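Local coordinates for protein ElaA (PDB 5Z6N) that probably transfers an acetyl group from acetyl coenzyme A to an amine, as enzymes with the GNAT N-acetyltransferase fold do, at residues Leu52-Asn56 and Asp57-Ala61; Gly92-Leu95 and Met96-Leu100; Leu23-Val27 and Phe28-Gln32; Ala118-Gln121 and Asn122-Ser126. All coordinates share one frame; numbering follows the deposited sequence.

Contact 1: residues Leu52-Asn56 and Asp57-Ala61; sequences LGWKN and DELVA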
loop_
_atom_site.group_PDB
_atom_site.type_symbol
_atom_site.label_atom_id
_atom_site.label_comp_id
_atom_site.label_asym_id
_atom_site.label_seq_id
_atom_site.Cartn_x
_atom_site.Cartn_y
_atom_site.Cartn_z
ATOM N N LEU B 52 2.856 -11.695 -11.055
ATOM C CA LEU B 52 1.588 -11.001 -11.232
ATOM C C LEU B 52 0.764 -11.725 -12.284
ATOM O O LEU B 52 1.272 -12.040 -13.366
ATOM C CB LEU B 52 1.805 -9.542 -11.664
ATOM C CG LEU B 52 2.947 -8.726 -11.048
ATOM C CD1 LEU B 52 3.135 -7.393 -11.742
ATOM C CD2 LEU B 52 2.700 -8.506 -9.594
ATOM N N GLY B 53 -0.503 -11.985 -11.968
ATOM C CA GLY B 53 -1.428 -12.505 -12.956
ATOM C C GLY B 53 -2.334 -11.403 -13.465
ATOM O O GLY B 53 -3.067 -10.793 -12.681
ATOM N N TRP B 54 -2.293 -11.126 -14.767
ATOM C CA TRP B 54 -3.053 -10.034 -15.362
ATOM C C TRP B 54 -4.161 -10.577 -16.255
ATOM O O TRP B 54 -3.919 -11.450 -17.095
ATOM C CB TRP B 54 -2.141 -9.105 -16.167
ATOM C CG TRP B 54 -1.294 -8.208 -15.317
ATOM C CD1 TRP B 54 0.008 -8.403 -14.960
ATOM C CD2 TRP B 54 -1.694 -6.970 -14.717
ATOM N NE1 TRP B 54 0.443 -7.363 -14.173
ATOM C CE2 TRP B 54 -0.583 -6.470 -14.010
ATOM C CE3 TRP B 54 -2.883 -6.235 -14.713
ATOM C CZ2 TRP B 54 -0.628 -5.272 -13.301
ATOM C CZ3 TRP B 54 -2.927 -5.049 -14.009
ATOM C CH2 TRP B 54 -1.806 -4.577 -13.315
ATOM N N LYS B 55 -5.370 -10.050 -16.077
ATOM C CA LYS B 55 -6.523 -10.369 -16.917
ATOM C C LYS B 55 -7.040 -9.051 -17.487
ATOM O O LYS B 55 -7.932 -8.423 -16.908
ATOM C CB LYS B 55 -7.608 -11.112 -16.130
ATOM C CG LYS B 55 -8.797 -11.525 -16.975
ATOM C CD LYS B 55 -9.765 -12.416 -16.209
ATOM C CE LYS B 55 -10.541 -13.303 -17.161
ATOM N NZ LYS B 55 -9.816 -13.483 -18.460
ATOM N N ASN B 56 -6.459 -8.632 -18.615
ATOM C CA ASN B 56 -6.845 -7.406 -19.309
ATOM C C ASN B 56 -6.683 -6.064 -18.607
ATOM O O ASN B 56 -7.613 -5.251 -18.592
ATOM C CB ASN B 56 -8.273 -7.517 -19.847
ATOM C CG ASN B 56 -8.531 -8.844 -20.538
ATOM O OD1 ASN B 56 -7.852 -9.202 -21.504
ATOM N ND2 ASN B 56 -9.507 -9.587 -20.036
ATOM N N ASP B 57 -5.505 -5.830 -18.028
ATOM C CA ASP B 57 -5.192 -4.590 -17.310
ATOM C C ASP B 57 -5.897 -4.684 -15.957
ATOM O O ASP B 57 -6.342 -3.684 -15.388
ATOM C CB ASP B 57 -5.541 -3.284 -18.020
ATOM C CG ASP B 57 -4.788 -3.113 -19.323
ATOM O OD1 ASP B 57 -4.679 -4.096 -20.089
ATOM O OD2 ASP B 57 -4.304 -1.993 -19.580
ATOM N N GLU B 58 -5.987 -5.903 -15.432
ATOM C CA GLU B 58 -6.509 -6.139 -14.095
ATOM C C GLU B 58 -5.632 -7.175 -13.413
ATOM O O GLU B 58 -5.374 -8.240 -13.981
ATOM C CB GLU B 58 -7.965 -6.612 -14.136
ATOM C CG GLU B 58 -8.641 -6.617 -12.774
ATOM C CD GLU B 58 -10.017 -5.984 -12.800
ATOM O OE1 GLU B 58 -10.270 -5.088 -11.969
ATOM O OE2 GLU B 58 -10.837 -6.392 -13.649
ATOM N N LEU B 59 -5.166 -6.857 -12.208
ATOM C CA LEU B 59 -4.274 -7.737 -11.463
ATOM C C LEU B 59 -5.124 -8.677 -10.619
ATOM O O LEU B 59 -5.709 -8.262 -9.612
ATOM C CB LEU B 59 -3.316 -6.936 -10.590
ATOM C CG LEU B 59 -2.431 -7.834 -9.733
ATOM C CD1 LEU B 59 -1.436 -8.574 -10.598
ATOM C CD2 LEU B 59 -1.726 -7.024 -8.689
ATOM N N VAL B 60 -5.183 -9.944 -11.028
ATOM C CA VAL B 60 -6.094 -10.925 -10.457
ATOM C C VAL B 60 -5.356 -12.087 -9.803
ATOM O O VAL B 60 -5.984 -13.077 -9.426
ATOM C CB VAL B 60 -7.086 -11.435 -11.520
ATOM C CG1 VAL B 60 -7.896 -10.272 -12.086
ATOM C CG2 VAL B 60 -6.345 -12.161 -12.630
ATOM N N ALA B 61 -4.035 -11.988 -9.657
ATOM C CA ALA B 61 -3.234 -13.029 -9.027
ATOM C C ALA B 61 -1.860 -12.460 -8.717
ATOM O O ALA B 61 -1.315 -11.687 -9.508
ATOM C CB ALA B 61 -3.105 -14.265 -9.927
#
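Strands 52-54 and 59-61 form an antiparallel beta hairpin, its backbone tied by G53 N to A61 O (2.6 Å). V60 N bonds to G53 O at 2.8 Å, and K55 N to E58 O. V60 and A61 both face G53, which makes a classic beta bulge, and glycine suits that place because a beta carbon there would come too close to A61 CB. At the bend N56 and D57 both have positive phi, much as in a type I' turn; asparagine and aspartate tolerate this left-handed conformation better than most residues. W54 and L59 form the non-hydrogen-bonded pair. L59 CB sits over the face of the six-membered ring of W54 in a CH-pi contact, 3.9 Å from its centroid. CG of L59 stands anti to its nitrogen (chi1 176°), and with chi2 near 70° methyl CD1 is brought to L52 CB, 3.5 Å away. Towards the turn, K55 CB lies 3.9 Å from V60 CG2, while the charged end of the lysine leads away. Helix 14-31 covers the W54 and L59 face through A19, L20 and L23, and strand 3-8 continues the sheet beyond strand 49-54 with backbone bonds from Q5 and E3.

Contact 2: residues Gly92-Leu95 and Met96-Leu100; sequences GQQL and MSKTL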
loop_
_atom_site.group_PDB
_atom_site.type_symbol
_atom_site.label_atom_id
_atom_site.label_comp_id
_atom_site.label_asym_id
_atom_site.label_seq_id
_atom_site.Cartn_x
_atom_site.Cartn_y
_atom_site.Cartn_z
ATOM N N GLY B 92 -5.402 -20.314 -8.801
ATOM C CA GLY B 92 -4.499 -20.437 -7.668
ATOM C C GLY B 92 -3.463 -21.524 -7.875
ATOM O O GLY B 92 -2.284 -21.344 -7.555
ATOM N N GLN B 93 -3.888 -22.665 -8.423
ATOM C CA GLN B 93 -2.948 -23.720 -8.783
ATOM C C GLN B 93 -1.965 -23.250 -9.849
ATOM O O GLN B 93 -0.813 -23.701 -9.873
ATOM C CB GLN B 93 -3.721 -24.958 -9.251
ATOM C CG GLN B 93 -2.906 -25.996 -10.003
ATOM C CD GLN B 93 -2.952 -25.791 -11.505
ATOM O OE1 GLN B 93 -4.026 -25.621 -12.086
ATOM N NE2 GLN B 93 -1.786 -25.802 -12.143
ATOM N N GLN B 94 -2.392 -22.340 -10.727
ATOM C CA GLN B 94 -1.486 -21.819 -11.746
ATOM C C GLN B 94 -0.474 -20.849 -11.145
ATOM O O GLN B 94 0.712 -20.884 -11.495
ATOM C CB GLN B 94 -2.284 -21.149 -12.864
ATOM C CG GLN B 94 -2.879 -22.123 -13.862
ATOM C CD GLN B 94 -4.073 -21.544 -14.593
ATOM O OE1 GLN B 94 -5.068 -22.229 -14.824
ATOM N NE2 GLN B 94 -3.984 -20.269 -14.950
ATOM N N LEU B 95 -0.922 -19.981 -10.236
ATOM C CA LEU B 95 -0.007 -19.044 -9.586
ATOM C C LEU B 95 1.080 -19.782 -8.818
ATOM O O LEU B 95 2.265 -19.437 -8.904
ATOM C CB LEU B 95 -0.791 -18.117 -8.654
ATOM C CG LEU B 95 -0.010 -17.354 -7.583
ATOM C CD1 LEU B 95 1.003 -16.409 -8.204
ATOM C CD2 LEU B 95 -0.954 -16.607 -6.663
ATOM N N MET B 96 0.691 -20.808 -8.062
ATOM C CA MET B 96 1.639 -21.524 -7.217
ATOM C C MET B 96 2.711 -22.220 -8.048
ATOM O O MET B 96 3.910 -22.063 -7.794
ATOM C CB MET B 96 0.889 -22.532 -6.348
ATOM C CG MET B 96 0.044 -21.894 -5.269
ATOM S SD MET B 96 1.086 -21.010 -4.097
ATOM C CE MET B 96 2.129 -22.353 -3.527
ATOM N N SER B 97 2.292 -22.990 -9.054
ATOM C CA SER B 97 3.243 -23.775 -9.835
ATOM C C SER B 97 4.200 -22.890 -10.627
ATOM O O SER B 97 5.365 -23.260 -10.819
ATOM C CB SER B 97 2.490 -24.720 -10.770
ATOM O OG SER B 97 1.474 -24.027 -11.471
ATOM N N LYS B 98 3.738 -21.730 -11.098
ATOM C CA LYS B 98 4.642 -20.820 -11.792
ATOM C C LYS B 98 5.591 -20.130 -10.821
ATOM O O LYS B 98 6.721 -19.794 -11.194
ATOM C CB LYS B 98 3.840 -19.794 -12.591
ATOM C CG LYS B 98 2.963 -20.424 -13.659
ATOM C CD LYS B 98 2.380 -19.384 -14.599
ATOM C CE LYS B 98 1.743 -20.044 -15.817
ATOM N NZ LYS B 98 0.517 -20.824 -15.476
ATOM N N THR B 99 5.154 -19.920 -9.575
ATOM C CA THR B 99 6.014 -19.322 -8.560
ATOM C C THR B 99 7.054 -20.309 -8.052
ATOM O O THR B 99 8.166 -19.906 -7.694
ATOM C CB THR B 99 5.163 -18.780 -7.402
ATOM O OG1 THR B 99 4.249 -17.791 -7.899
ATOM C CG2 THR B 99 6.029 -18.130 -6.339
ATOM N N LEU B 100 6.724 -21.601 -8.032
ATOM C CA LEU B 100 7.728 -22.606 -7.707
ATOM C C LEU B 100 8.689 -22.826 -8.869
ATOM O O LEU B 100 9.883 -23.052 -8.650
ATOM C CB LEU B 100 7.050 -23.916 -7.309
ATOM C CG LEU B 100 6.338 -23.860 -5.957
ATOM C CD1 LEU B 100 5.546 -25.137 -5.720
ATOM C CD2 LEU B 100 7.350 -23.635 -4.842
#
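M96 gives its amide hydrogen to G92 O at 3.1 Å, one turn back in helix 91-106. Its side chain bends twice, at chi2 and chi3, which carries the thioether away towards V80 and F127. Next comes S97, whose OG stands between its own nitrogen and carbonyl carbon (chi1 48°). From there the hydroxyl turns back along the helix and donates to Q93 O at 2.8 Å, in the carbonyl plane and on a lone pair, while S97 N comes to that oxygen at 3.3 Å from above the plane. Replacing the serine by an alanine is likely to leave Q93 O with the backbone N-H of the new residue as its one donor from this turn, the shorter bond being lost. K98 N bonds to Q94 O, and the side chains of the two residues lie alongside each other. The lysine turns at chi4 to set NZ 3.8 Å from Q94 CB; its charge also makes a cation-pi contact with W4. T99 likewise sends hydroxyl and amide to one carbonyl, L95 O, but from another rotamer. Its OG1 lies beside its own nitrogen (chi1 -60°) and donates to L95 O at 2.8 Å, tilted from the carbonyl plane, while T99 N arrives from the opposite face at 3.0 Å. OG1 also lies 3.5 Å from L95 CD1, and both residues pack on I51 and A63 of the sheet. With its proton spent on L95 O, the hydroxyl of T99 can lie buried among aliphatic neighbours; S97 does the same on the more open side.

Contact 3: residues Leu23-Val27 and Phe28-Gln32; sequences LRCAV and FVVEQ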
loop_
_atom_site.group_PDB
_atom_site.type_symbol
_atom_site.label_atom_id
_atom_site.label_comp_id
_atom_site.label_asym_id
_atom_site.label_seq_id
_atom_site.Cartn_x
_atom_site.Cartn_y
_atom_site.Cartn_z
ATOM N N LEU B 23 -3.968 -4.361 -4.545
ATOM C CA LEU B 23 -4.622 -5.660 -4.461
ATOM C C LEU B 23 -4.270 -6.380 -3.165
ATOM O O LEU B 23 -5.121 -7.070 -2.590
ATOM C CB LEU B 23 -4.244 -6.488 -5.692
ATOM C CG LEU B 23 -4.890 -7.832 -6.021
ATOM C CD1 LEU B 23 -4.102 -8.939 -5.364
ATOM C CD2 LEU B 23 -6.359 -7.877 -5.613
ATOM N N ARG B 24 -3.038 -6.210 -2.678
ATOM C CA ARG B 24 -2.672 -6.759 -1.376
ATOM C C ARG B 24 -3.462 -6.087 -0.262
ATOM O O ARG B 24 -3.962 -6.756 0.651
ATOM C CB ARG B 24 -1.170 -6.603 -1.139
ATOM C CG ARG B 24 -0.326 -7.750 -1.669
ATOM C CD ARG B 24 1.062 -7.271 -2.031
ATOM N NE ARG B 24 1.799 -6.808 -0.860
ATOM C CZ ARG B 24 3.102 -6.548 -0.855
ATOM N NH1 ARG B 24 3.694 -6.129 0.253
ATOM N NH2 ARG B 24 3.818 -6.714 -1.958
ATOM N N CYS B 25 -3.574 -4.759 -0.317
ATOM C CA CYS B 25 -4.396 -4.038 0.646
ATOM C C CYS B 25 -5.843 -4.516 0.593
ATOM O O CYS B 25 -6.471 -4.761 1.630
ATOM C CB CYS B 25 -4.312 -2.534 0.372
ATOM S SG CYS B 25 -5.049 -1.484 1.640
ATOM N N ALA B 26 -6.376 -4.677 -0.621
ATOM C CA ALA B 26 -7.776 -5.053 -0.785
ATOM C C ALA B 26 -8.079 -6.425 -0.194
ATOM O O ALA B 26 -9.223 -6.699 0.184
ATOM C CB ALA B 26 -8.148 -5.027 -2.266
ATOM N N VAL B 27 -7.077 -7.293 -0.096
ATOM C CA VAL B 27 -7.307 -8.663 0.345
ATOM C C VAL B 27 -6.862 -8.931 1.777
ATOM O O VAL B 27 -7.598 -9.541 2.563
ATOM C CB VAL B 27 -6.564 -9.659 -0.562
ATOM C CG1 VAL B 27 -6.568 -11.040 0.062
ATOM C CG2 VAL B 27 -7.204 -9.688 -1.944
ATOM N N PHE B 28 -5.652 -8.488 2.125
ATOM C CA PHE B 28 -5.078 -8.833 3.420
ATOM C C PHE B 28 -5.408 -7.758 4.448
ATOM O O PHE B 28 -5.391 -8.051 5.648
ATOM C CB PHE B 28 -3.562 -9.018 3.354
ATOM C CG PHE B 28 -3.129 -10.165 2.491
ATOM C CD1 PHE B 28 -3.601 -11.448 2.727
ATOM C CD2 PHE B 28 -2.241 -9.964 1.453
ATOM C CE1 PHE B 28 -3.201 -12.507 1.933
ATOM C CE2 PHE B 28 -1.833 -11.019 0.661
ATOM C CZ PHE B 28 -2.318 -12.292 0.899
ATOM N N VAL B 29 -5.698 -6.536 4.025
ATOM C CA VAL B 29 -6.065 -5.465 4.942
ATOM C C VAL B 29 -7.575 -5.290 5.018
ATOM O O VAL B 29 -8.165 -5.379 6.095
ATOM C CB VAL B 29 -5.368 -4.146 4.544
ATOM C CG1 VAL B 29 -5.880 -3.000 5.400
ATOM C CG2 VAL B 29 -3.860 -4.280 4.686
ATOM N N VAL B 30 -8.217 -5.056 3.872
ATOM C CA VAL B 30 -9.625 -4.678 3.820
ATOM C C VAL B 30 -10.605 -5.827 4.018
ATOM O O VAL B 30 -11.466 -5.782 4.904
ATOM C CB VAL B 30 -9.946 -4.017 2.469
ATOM C CG1 VAL B 30 -11.395 -3.587 2.423
ATOM C CG2 VAL B 30 -9.036 -2.823 2.242
ATOM N N GLU B 31 -10.477 -6.864 3.187
ATOM C CA GLU B 31 -11.474 -7.928 3.157
ATOM C C GLU B 31 -11.208 -8.876 4.320
ATOM O O GLU B 31 -12.145 -9.442 4.897
ATOM C CB GLU B 31 -11.436 -8.667 1.818
ATOM C CG GLU B 31 -11.620 -10.179 1.882
ATOM C CD GLU B 31 -11.363 -10.841 0.543
ATOM O OE1 GLU B 31 -11.983 -11.888 0.269
ATOM O OE2 GLU B 31 -10.542 -10.306 -0.230
ATOM N N GLN B 32 -9.943 -9.070 4.676
ATOM C CA GLN B 32 -9.590 -9.937 5.790
ATOM C C GLN B 32 -9.582 -9.205 7.126
ATOM O O GLN B 32 -9.187 -9.797 8.137
ATOM C CB GLN B 32 -8.237 -10.612 5.534
ATOM C CG GLN B 32 -8.393 -11.979 4.872
ATOM C CD GLN B 32 -7.102 -12.538 4.307
ATOM O OE1 GLN B 32 -6.010 -12.243 4.796
ATOM N NE2 GLN B 32 -7.223 -13.360 3.269
#
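V27 and F28 lie side by side, and methyl CG1 of V27 rests over the face of the phenyl ring in a CH-pi contact, 4.2 Å from its centroid and 17° off the normal. F28 keeps CG beside its own nitrogen (chi1 -64°), which turns the ring back along the helix towards V27. On another side of the helix C25 SG meets V29 CB at 4.0 Å. The carboxylate oxygen OE2 of E31 comes alongside V27, 3.8 Å from CG2. Behind these side chains the backbone widens. F28 N still bonds R24 O at 2.8 Å, but C25 O takes both V29 N (3.1 Å) and V30 N (2.9 Å). Further out, I81 of strand 75-82 lies against V27 and F28, an apolar neighbour that suits valine and phenylalanine. Salt bridges hold the charged ends, R24 with D43 and D38, and E31 through its other oxygen, OE1, with R87. V29 packs on V29 of the second subunit, where a small apolar side chain suits, and V30 on Y36 of that subunit. Amides bonding the carbonyl five residues back, V30 to C25 and E31 to A26, mark a pi-type turn, which begins at the shared C25 O and widens the last part of helix 14-31 in the GNAT fold.

Contact 4: residues Ala118-Gln121 and Asn122-Ser126; sequences AHLQ and NFYQS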
loop_
_atom_site.group_PDB
_atom_site.type_symbol
_atom_site.label_atom_id
_atom_site.label_comp_id
_atom_site.label_asym_id
_atom_site.label_seq_id
_atom_site.Cartn_x
_atom_site.Cartn_y
_atom_site.Cartn_z
ATOM N N ALA B 118 -4.356 -22.246 8.153
ATOM C CA ALA B 118 -4.630 -23.651 8.422
ATOM C C ALA B 118 -5.579 -24.229 7.381
ATOM O O ALA B 118 -5.354 -25.335 6.878
ATOM C CB ALA B 118 -5.204 -23.828 9.827
ATOM N N HIS B 119 -6.636 -23.489 7.029
ATOM C CA HIS B 119 -7.638 -24.037 6.122
ATOM C C HIS B 119 -7.097 -24.221 4.710
ATOM O O HIS B 119 -7.663 -25.007 3.944
ATOM C CB HIS B 119 -8.902 -23.161 6.111
ATOM C CG HIS B 119 -8.728 -21.829 5.446
ATOM N ND1 HIS B 119 -7.987 -20.808 6.000
ATOM C CD2 HIS B 119 -9.205 -21.352 4.272
ATOM C CE1 HIS B 119 -8.016 -19.759 5.195
ATOM N NE2 HIS B 119 -8.746 -20.064 4.138
ATOM N N LEU B 120 -6.005 -23.543 4.356
ATOM C CA LEU B 120 -5.373 -23.701 3.052
ATOM C C LEU B 120 -4.337 -24.819 3.021
ATOM O O LEU B 120 -3.583 -24.918 2.048
ATOM C CB LEU B 120 -4.699 -22.396 2.620
ATOM C CG LEU B 120 -5.437 -21.060 2.674
ATOM C CD1 LEU B 120 -4.437 -19.937 2.432
ATOM C CD2 LEU B 120 -6.569 -21.012 1.662
ATOM N N GLN B 121 -4.283 -25.662 4.055
ATOM C CA GLN B 121 -3.165 -26.592 4.196
ATOM C C GLN B 121 -3.177 -27.667 3.113
ATOM O O GLN B 121 -2.135 -27.961 2.516
ATOM C CB GLN B 121 -3.195 -27.224 5.587
ATOM C CG GLN B 121 -2.130 -28.267 5.832
ATOM C CD GLN B 121 -2.054 -28.662 7.287
ATOM O OE1 GLN B 121 -2.296 -27.845 8.173
ATOM N NE2 GLN B 121 -1.728 -29.928 7.544
ATOM N N ASN B 122 -4.340 -28.269 2.848
ATOM C CA ASN B 122 -4.414 -29.357 1.877
ATOM C C ASN B 122 -4.128 -28.892 0.455
ATOM O O ASN B 122 -3.774 -29.719 -0.393
ATOM C CB ASN B 122 -5.788 -30.024 1.931
ATOM C CG ASN B 122 -5.855 -31.129 2.959
ATOM O OD1 ASN B 122 -6.687 -31.098 3.864
ATOM N ND2 ASN B 122 -4.973 -32.114 2.831
ATOM N N PHE B 123 -4.281 -27.595 0.175
ATOM C CA PHE B 123 -4.020 -27.071 -1.162
ATOM C C PHE B 123 -2.528 -26.857 -1.386
ATOM O O PHE B 123 -2.031 -27.058 -2.499
ATOM C CB PHE B 123 -4.811 -25.773 -1.372
ATOM C CG PHE B 123 -4.349 -24.939 -2.549
ATOM C CD1 PHE B 123 -4.919 -25.116 -3.795
ATOM C CD2 PHE B 123 -3.402 -23.937 -2.391
ATOM C CE1 PHE B 123 -4.519 -24.356 -4.878
ATOM C CE2 PHE B 123 -3.001 -23.166 -3.468
ATOM C CZ PHE B 123 -3.564 -23.375 -4.714
ATOM N N TYR B 124 -1.802 -26.452 -0.345
ATOM C CA TYR B 124 -0.353 -26.335 -0.457
ATOM C C TYR B 124 0.337 -27.687 -0.352
ATOM O O TYR B 124 1.420 -27.867 -0.918
ATOM C CB TYR B 124 0.193 -25.387 0.615
ATOM C CG TYR B 124 -0.246 -23.952 0.445
ATOM C CD1 TYR B 124 0.085 -23.236 -0.697
ATOM C CD2 TYR B 124 -0.985 -23.308 1.430
ATOM C CE1 TYR B 124 -0.313 -21.920 -0.858
ATOM C CE2 TYR B 124 -1.386 -21.993 1.279
ATOM C CZ TYR B 124 -1.047 -21.302 0.134
ATOM O OH TYR B 124 -1.443 -19.991 -0.019
ATOM N N GLN B 125 -0.261 -28.642 0.367
ATOM C CA GLN B 125 0.280 -29.996 0.392
ATOM C C GLN B 125 0.176 -30.683 -0.962
ATOM O O GLN B 125 0.879 -31.672 -1.194
ATOM C CB GLN B 125 -0.429 -30.840 1.452
ATOM C CG GLN B 125 0.067 -30.602 2.865
ATOM C CD GLN B 125 -0.760 -31.325 3.913
ATOM O OE1 GLN B 125 -0.379 -31.396 5.080
ATOM N NE2 GLN B 125 -1.893 -31.872 3.501
ATOM N N SER B 126 -0.682 -30.190 -1.855
ATOM C CA SER B 126 -0.769 -30.716 -3.212
ATOM C C SER B 126 0.321 -30.168 -4.124
ATOM O O SER B 126 0.368 -30.538 -5.303
ATOM C CB SER B 126 -2.144 -30.412 -3.814
ATOM O OG SER B 126 -2.113 -29.230 -4.595
HETATM O O HOH W 1 -6.619 -27.918 4.184
#
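L120 packs against Y124 where a type I beta turn, A118 to Q121, leads into the short helix 121-124 of the GNAT fold, with L120 at the N-cap. This is the close side of the contact. L120 CB lies 3.6 Å from Y124 CE2, and its methyl CD1 runs on along the ring to within 3.9 Å of Y124 OH. The tyrosine keeps CG beside its nitrogen (chi1 -66°), which lays the ring back towards the cap residue. Beyond L120, the buried ring is packed by M96, L114, A116 and M146, a setting that suits a large, flat side chain. Backbone support at the cap is slight: L120 O receives weak bonds from F123 N and Y124 N, whereas Q125 N to Q121 O is firm at 2.9 Å. Q121 and Q125, both packed on P131 and M146, reach past each other with their amide planes 76° apart, and Q121 NE2 donates to Q125 OE1 at 3.2 Å from well above the carbonyl plane. A leucine in place of Q125 would probably leave Q121 NE2 without this acceptor and its amide freer to turn. The loose, solvent side is at N122. L120, at the N-cap, has no side-chain acceptor to offer, and a water takes the backbone hydrogen of N122 N at 2.7 Å and donates to H119 O at 3.1 Å.

How the contacts relate
Along the chain the order is contact 3, contact 1, contact 2, contact 4, and all four belong to one GNAT domain built round a mixed sheet. Contact 3 lies in the last turns of helix 14-31 and contact 1 is the hairpin of strands 49-54 and 59-67; with centres about 16 Å apart, they meet where L23 CG packs on L59 O at 3.7 Å. Contact 2 lies in helix 91-106, the crossover between the parallel strands 75-82 and 112-117, and contact 4 follows the second of these. Contacts 2 and 4, about 13 Å apart between centres, pack helix 121-124 on helix 91-106 through M96, Y124 and F123. Contact 3 also reaches the second subunit. The centres of contacts 1 and 4 are about 24 Å apart.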